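Local coordinates for protein uracil-DNA glycosylase (Nitratifractor salsuginis, PDB 5X3G) that is a member of the uracil-DNA glycosylase superfamily, built around a four-stranded parallel beta-sheet flanked by helices, at residues F76-Y81 and L167-L172. Sequence-based numbering, arbitrary orientation.
Sequences FGQDPY and LNMALL
F76 and G77 pair in parallel register with L167 and N168 at the ends of their strands, and the pairing runs on into the loops beyond: G77 N donates to L167 O (3.0 Å), M169 N to G77 O (2.8 Å) and A170 N to Q78 O (3.0 Å). The last bond is nearly collinear with the Q78 carbonyl (C=O...N 164°), whereas M169 N sits above the plane of the G77 carbonyl. N168 turns its amide towards the loop; with CG anti to its own carbonyl carbon (chi1 -85°), OD1 lies against G77 CA at 3.2 Å. Glycine suits this place because a beta carbon here would clash with that oxygen. The amide's other branch, ND2, faces P80 N and the D79 carbonyl carbon. On the sheet face carrying F76 and L167, the two apolar side chains, both buried, run side by side, with F76 CE1 against L167 CD2. The flexible chain of M169, a selenomethionine, bends twice to bring its selenium to F76 CD1 at 3.6 Å in an oblique Met-aromatic contact, 52° off the ring normal. P80, rigid and without an N-H, rests its CD 3.2 Å from A170 O and its CG near L171 O. One water joins the loops, donating to D79 OD2 (2.7 Å) and L172 O (2.9 Å); the same OD2 is hydrogen-bonded to S179. The sequence GQDPY matches a signature loop of family 1 uracil-DNA glycosylases, here following strand 73-77. Strand 164-168 is the sheet's outermost on this side, while F76 also packs on L204 and L206 of strand 203-207. Helix 179-196 meets Q78, L167, L172 and the small A170, buried against W186; helix 40-48 packs against L172.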
loop_
_atom_site.group_PDB
_atom_site.type_symbol
_atom_site.label_atom_id
_atom_site.label_comp_id
_atom_site.label_asym_id
_atom_site.label_seq_id
_atom_site.Cartn_x
_atom_site.Cartn_y
_atom_site.Cartn_z
ATOM N N PHE A 76 -3.300 1.497 4.576
ATOM C CA PHE A 76 -3.866 2.512 3.699
ATOM C C PHE A 76 -2.831 3.532 3.239
ATOM O O PHE A 76 -1.886 3.869 3.956
ATOM C CB PHE A 76 -5.016 3.249 4.389
ATOM C CG PHE A 76 -6.315 2.493 4.387
ATOM C CD1 PHE A 76 -7.172 2.563 3.301
ATOM C CD2 PHE A 76 -6.691 1.727 5.480
ATOM C CE1 PHE A 76 -8.374 1.876 3.297
ATOM C CE2 PHE A 76 -7.893 1.036 5.483
ATOM C CZ PHE A 76 -8.735 1.111 4.388
ATOM N N GLY A 77 -3.028 4.007 2.005
ATOM C CA GLY A 77 -2.451 5.253 1.557
ATOM C C GLY A 77 -3.549 6.140 0.996
ATOM O O GLY A 77 -4.712 5.741 0.914
ATOM N N GLN A 78 -3.164 7.357 0.616
ATOM C CA GLN A 78 -4.129 8.295 0.052
ATOM C C GLN A 78 -4.444 7.962 -1.400
ATOM O O GLN A 78 -5.554 7.533 -1.725
ATOM C CB GLN A 78 -3.614 9.732 0.163
ATOM C CG GLN A 78 -3.871 10.372 1.511
ATOM C CD GLN A 78 -5.331 10.741 1.696
ATOM O OE1 GLN A 78 -6.137 9.930 2.153
ATOM N NE2 GLN A 78 -5.680 11.969 1.330
ATOM N N ASP A 79 -3.465 8.157 -2.275
ATOM C CA ASP A 79 -3.636 7.956 -3.705
ATOM C C ASP A 79 -2.256 7.730 -4.306
ATOM O O ASP A 79 -1.239 7.935 -3.625
ATOM C CB ASP A 79 -4.355 9.158 -4.351
ATOM C CG ASP A 79 -3.520 10.425 -4.331
ATOM O OD1 ASP A 79 -2.695 10.584 -3.408
ATOM O OD2 ASP A 79 -3.705 11.268 -5.233
ATOM N N PRO A 80 -2.177 7.275 -5.562
ATOM C CA PRO A 80 -0.868 6.949 -6.143
ATOM C C PRO A 80 0.119 8.107 -6.060
ATOM O O PRO A 80 -0.263 9.278 -5.987
ATOM C CB PRO A 80 -1.205 6.610 -7.598
ATOM C CG PRO A 80 -2.583 6.089 -7.536
ATOM C CD PRO A 80 -3.277 6.874 -6.462
ATOM N N TYR A 81 1.402 7.759 -6.065
ATOM C CA TYR A 81 2.451 8.762 -6.043
ATOM C C TYR A 81 2.364 9.637 -7.295
ATOM O O TYR A 81 2.045 9.148 -8.381
ATOM C CB TYR A 81 3.822 8.094 -5.959
ATOM C CG TYR A 81 4.159 7.515 -4.600
ATOM C CD1 TYR A 81 4.292 8.335 -3.487
ATOM C CD2 TYR A 81 4.364 6.149 -4.435
ATOM C CE1 TYR A 81 4.610 7.812 -2.246
ATOM C CE2 TYR A 81 4.682 5.619 -3.195
ATOM C CZ TYR A 81 4.804 6.453 -2.106
ATOM O OH TYR A 81 5.120 5.933 -0.872
ATOM N N LEU A 167 -3.545 -0.751 0.205
ATOM C CA LEU A 167 -4.729 -0.181 -0.429
ATOM C C LEU A 167 -4.707 1.341 -0.338
ATOM O O LEU A 167 -4.726 1.900 0.763
ATOM C CB LEU A 167 -5.994 -0.739 0.225
ATOM C CG LEU A 167 -7.332 -0.224 -0.304
ATOM C CD1 LEU A 167 -7.472 -0.522 -1.790
ATOM C CD2 LEU A 167 -8.479 -0.829 0.490
ATOM N N ASN A 168 -4.678 2.003 -1.492
ATOM C CA ASN A 168 -4.834 3.450 -1.572
ATOM C C ASN A 168 -6.314 3.821 -1.568
ATOM O O ASN A 168 -7.161 3.067 -2.055
ATOM C CB ASN A 168 -4.165 4.004 -2.833
ATOM C CG ASN A 168 -2.680 4.267 -2.645
ATOM O OD1 ASN A 168 -2.242 4.677 -1.574
ATOM N ND2 ASN A 168 -1.901 4.022 -3.688
HETATM N N MSE A 169 -6.620 4.991 -1.010
HETATM C CA MSE A 169 -8.006 5.463 -0.908
HETATM C C MSE A 169 -8.615 5.696 -2.287
HETATM O O MSE A 169 -9.792 5.406 -2.512
HETATM C CB MSE A 169 -8.086 6.742 -0.073
HETATM C CG MSE A 169 -7.755 6.538 1.392
HETATM SE SE MSE A 169 -9.079 5.418 2.277
HETATM C CE MSE A 169 -9.728 6.713 3.583
ATOM N N ALA A 170 -7.811 6.233 -3.201
ATOM C CA ALA A 170 -8.126 6.269 -4.621
ATOM C C ALA A 170 -7.042 5.509 -5.371
ATOM O O ALA A 170 -5.860 5.608 -5.032
ATOM C CB ALA A 170 -8.227 7.707 -5.143
ATOM N N LEU A 171 -7.440 4.749 -6.388
ATOM C CA LEU A 171 -6.515 3.873 -7.095
ATOM C C LEU A 171 -5.834 4.538 -8.285
ATOM O O LEU A 171 -4.998 3.898 -8.932
ATOM C CB LEU A 171 -7.239 2.608 -7.569
ATOM C CG LEU A 171 -7.909 1.750 -6.495
ATOM C CD1 LEU A 171 -8.383 0.433 -7.095
ATOM C CD2 LEU A 171 -6.976 1.508 -5.316
ATOM N N LEU A 172 -6.157 5.792 -8.597
ATOM C CA LEU A 172 -5.530 6.457 -9.729
ATOM C C LEU A 172 -5.255 7.914 -9.388
ATOM O O LEU A 172 -5.870 8.494 -8.492
ATOM C CB LEU A 172 -6.388 6.337 -11.001
ATOM C CG LEU A 172 -7.804 6.923 -11.061
ATOM C CD1 LEU A 172 -7.803 8.436 -11.257
ATOM C CD2 LEU A 172 -8.599 6.236 -12.161
HETATM O O HOH W 1 -5.804 11.009 -6.952
#